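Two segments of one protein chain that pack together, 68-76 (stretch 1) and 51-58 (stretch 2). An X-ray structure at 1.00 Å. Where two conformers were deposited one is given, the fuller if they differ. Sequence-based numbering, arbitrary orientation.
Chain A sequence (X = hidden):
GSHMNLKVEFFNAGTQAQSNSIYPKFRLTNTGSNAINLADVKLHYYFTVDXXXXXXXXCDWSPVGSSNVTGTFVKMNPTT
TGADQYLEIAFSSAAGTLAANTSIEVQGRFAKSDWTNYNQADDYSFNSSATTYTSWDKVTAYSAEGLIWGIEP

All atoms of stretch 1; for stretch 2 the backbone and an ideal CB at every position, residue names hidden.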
# COMPACT_ATOMS: atom_id res chain seq x y z
N ASN A 68 -3.55 -6.01 -12.93
CA ASN A 68 -4.28 -4.76 -12.85
C ASN A 68 -3.81 -3.87 -11.70
O ASN A 68 -4.35 -2.78 -11.51
CB ASN A 68 -5.77 -5.06 -12.72
CG ASN A 68 -6.30 -5.74 -13.93
OD1 ASN A 68 -5.99 -5.34 -15.04
ND2 ASN A 68 -7.13 -6.75 -13.74
N VAL A 69 -2.82 -4.32 -10.93
CA VAL A 69 -2.33 -3.61 -9.76
C VAL A 69 -0.87 -3.29 -9.98
O VAL A 69 -0.06 -4.20 -10.17
CB VAL A 69 -2.47 -4.49 -8.51
CG1 VAL A 69 -1.98 -3.75 -7.28
CG2 VAL A 69 -3.90 -4.98 -8.34
N THR A 70 -0.53 -2.00 -10.01
CA THR A 70 0.84 -1.58 -10.30
C THR A 70 1.32 -0.57 -9.27
O THR A 70 0.52 0.02 -8.53
CB THR A 70 0.96 -1.00 -11.71
OG1 THR A 70 0.05 0.09 -11.84
CG2 THR A 70 0.65 -2.06 -12.77
N GLY A 71 2.63 -0.40 -9.21
CA GLY A 71 3.24 0.46 -8.21
C GLY A 71 4.31 1.33 -8.82
O GLY A 71 5.05 0.92 -9.72
N THR A 72 4.43 2.54 -8.26
CA THR A 72 5.49 3.46 -8.58
C THR A 72 6.04 4.04 -7.28
O THR A 72 5.42 3.91 -6.22
CB THR A 72 5.02 4.59 -9.49
OG1 THR A 72 3.93 5.24 -8.86
CG2 THR A 72 4.62 4.09 -10.86
N PHE A 73 7.22 4.64 -7.37
CA PHE A 73 7.92 5.18 -6.20
C PHE A 73 8.11 6.67 -6.36
O PHE A 73 8.52 7.14 -7.43
CB PHE A 73 9.27 4.47 -6.02
CG PHE A 73 9.08 3.01 -5.77
CD1 PHE A 73 8.95 2.12 -6.82
CD2 PHE A 73 8.92 2.53 -4.48
CE1 PHE A 73 8.68 0.78 -6.59
CE2 PHE A 73 8.65 1.19 -4.25
CZ PHE A 73 8.53 0.33 -5.31
N VAL A 74 7.84 7.40 -5.28
CA VAL A 74 7.88 8.85 -5.27
C VAL A 74 8.71 9.29 -4.07
O VAL A 74 8.63 8.68 -3.01
CB VAL A 74 6.44 9.43 -5.17
CG1 VAL A 74 6.48 10.96 -5.28
CG2 VAL A 74 5.55 8.83 -6.24
N LYS A 75 9.49 10.36 -4.22
CA LYS A 75 10.22 10.91 -3.09
C LYS A 75 9.32 11.79 -2.24
O LYS A 75 8.52 12.58 -2.76
CB LYS A 75 11.42 11.75 -3.55
CG LYS A 75 12.34 11.10 -4.50
CD LYS A 75 12.99 9.97 -3.87
CE LYS A 75 14.40 9.71 -4.41
NZ LYS A 75 14.32 8.98 -5.67
N MET A 76 9.46 11.67 -0.92
CA MET A 76 8.88 12.64 -0.01
C MET A 76 9.62 13.95 -0.16
O MET A 76 10.83 13.99 -0.36
CB MET A 76 9.01 12.16 1.42
CG MET A 76 8.16 10.99 1.72
SD MET A 76 6.41 11.37 1.86
CE MET A 76 6.42 12.32 3.36
N UNK A 51 19.49 3.88 1.06
CA UNK A 51 20.27 3.73 -0.15
C UNK A 51 19.35 3.70 -1.35
O UNK A 51 18.74 2.68 -1.65
CB UNK A 51 21.13 2.46 -0.09
N UNK A 52 19.22 4.83 -2.02
CA UNK A 52 18.29 4.97 -3.14
C UNK A 52 18.81 4.17 -4.33
O UNK A 52 19.98 4.23 -4.69
CB UNK A 52 18.10 6.44 -3.52
N UNK A 53 17.91 3.39 -4.92
CA UNK A 53 18.17 2.62 -6.13
C UNK A 53 16.84 2.56 -6.88
O UNK A 53 15.77 2.77 -6.29
CB UNK A 53 18.72 1.23 -5.82
N UNK A 54 16.89 2.29 -8.17
CA UNK A 54 15.68 1.93 -8.91
C UNK A 54 14.96 0.84 -8.11
O UNK A 54 15.63 -0.07 -7.61
CB UNK A 54 16.01 1.46 -10.33
N UNK A 55 13.64 0.95 -7.97
CA UNK A 55 12.83 -0.05 -7.30
C UNK A 55 11.71 -0.52 -8.21
O UNK A 55 11.25 0.22 -9.08
CB UNK A 55 12.26 0.50 -5.99
N UNK A 56 11.28 -1.74 -7.97
CA UNK A 56 10.18 -2.36 -8.69
C UNK A 56 9.19 -2.93 -7.68
O UNK A 56 9.59 -3.56 -6.71
CB UNK A 56 10.69 -3.45 -9.64
N UNK A 57 7.91 -2.69 -7.95
CA UNK A 57 6.80 -3.33 -7.24
C UNK A 57 6.19 -4.42 -8.11
O UNK A 57 5.94 -4.21 -9.30
CB UNK A 57 5.74 -2.30 -6.85
N UNK A 58 5.90 -5.55 -7.47
CA UNK A 58 5.14 -6.62 -8.08
C UNK A 58 3.92 -6.89 -7.23
O UNK A 58 4.03 -7.05 -6.02
CB UNK A 58 5.99 -7.88 -8.24

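Position 51 has phi/psi of 102/99, and a positive phi by itself favours glycine. Stretch 1 is out of reach, so the backbone alone argues here, and G51 is what is found.

At position 52, CA-to-CB points toward stretch 1, and the ideal CB lies 5.0 Å from K75 CE. The lysine leaves its strand sideways, but its end bends nearer, offering a positive charge across a gap. An aspartate or glutamate could answer it, and a neutral polar group might also serve. The residue is D52, with chi1 in t. Its OD2 accepts a hydrogen bond from K75 NZ at 3.0 Å, part of a salt bridge. Water 1 ties the pair together a second time, donating to D52 OD1 at 2.9 Å and accepting a weak bond from K75 NZ at 3.3 Å.

Positions 53 and 54 point away and have nothing of stretch 1 near their ideal CB atoms, so many residues would do; they are K53 and A54.

Position 55 opens the strand and points toward F73, its ideal CB 3.6 Å from F73 CE1. An aromatic face this close asks for a CH group at the root of the side chain, which nearly any residue but glycine brings; a longer aliphatic or amide chain could then spread further. Q55 fits: its CB sits 3.6 Å from the centroid of the F73 ring, 12° off the normal, a CH-pi contact.

Position 56 points away, leaving the choice free of stretch 1. It is T56.

At position 57, CA-to-CB again points toward stretch 1. The ideal CB is 4.0 Å from G71 CA and 4.1 Å from F73 CZ. Because G71 carries no side chain, there is room for something broad and apolar: phenylalanine, perhaps leucine or methionine. F57 takes the space with chi1 in t, and its ring lies beside the T70-G71 backbone, F57 CD2 coming within 3.5 Å of G71 N. A CB on G71 would lie 2.7 Å from F57 CG, a clash, so the ring depends on that absence. V69 CG1 meets the ring edge at F57 CE2, 4.2 Å away, while F73 CZ packs on F57 CB at 4.2 Å. Water bridges the antiparallel backbones: water 2 accepts from F57 N (3.0 Å) and donates to G71 O (2.8 Å), and water 3 accepts from G71 N (2.9 Å) and donates to F57 O (2.9 Å).

Position 58 points away, so stretch 1 sets no demand; the residue is W58.

Stretch 2, residues 51-58: GDKAQTFW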
# COMPACT_ATOMS: atom_id res chain seq x y z
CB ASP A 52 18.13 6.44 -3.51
CG ASP A 52 16.99 6.73 -4.48
OD1 ASP A 52 16.06 5.92 -4.58
OD2 ASP A 52 17.04 7.82 -5.14
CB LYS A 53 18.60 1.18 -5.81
CG LYS A 53 19.86 1.08 -4.97
CD LYS A 53 21.11 1.50 -5.75
CE LYS A 53 22.34 1.67 -4.88
NZ LYS A 53 22.67 0.44 -4.10
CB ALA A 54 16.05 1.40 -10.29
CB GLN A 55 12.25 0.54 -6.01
CG GLN A 55 13.34 0.77 -4.97
CD GLN A 55 12.88 1.71 -3.88
OE1 GLN A 55 12.72 2.94 -4.14
NE2 GLN A 55 12.63 1.21 -2.72
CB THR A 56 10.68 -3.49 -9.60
OG1 THR A 56 11.65 -2.98 -10.50
CG2 THR A 56 9.53 -4.09 -10.40
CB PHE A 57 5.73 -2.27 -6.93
CG PHE A 57 4.47 -2.84 -6.32
CD1 PHE A 57 4.41 -3.15 -4.98
CD2 PHE A 57 3.35 -3.09 -7.09
CE1 PHE A 57 3.26 -3.66 -4.42
CE2 PHE A 57 2.19 -3.61 -6.51
CZ PHE A 57 2.15 -3.90 -5.19
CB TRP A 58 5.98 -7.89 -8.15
CG TRP A 58 7.28 -7.75 -8.90
CD1 TRP A 58 7.50 -7.88 -10.24
CD2 TRP A 58 8.56 -7.47 -8.32
NE1 TRP A 58 8.84 -7.68 -10.53
CE2 TRP A 58 9.50 -7.42 -9.36
CE3 TRP A 58 9.00 -7.22 -7.02
CZ2 TRP A 58 10.86 -7.16 -9.14
CZ3 TRP A 58 10.34 -6.97 -6.80
CH2 TRP A 58 11.25 -6.93 -7.85
O HOH W 1 15.29 6.27 -7.38
O HOH W 2 7.21 -0.84 -10.15
O HOH W 3 4.12 -2.44 -10.62
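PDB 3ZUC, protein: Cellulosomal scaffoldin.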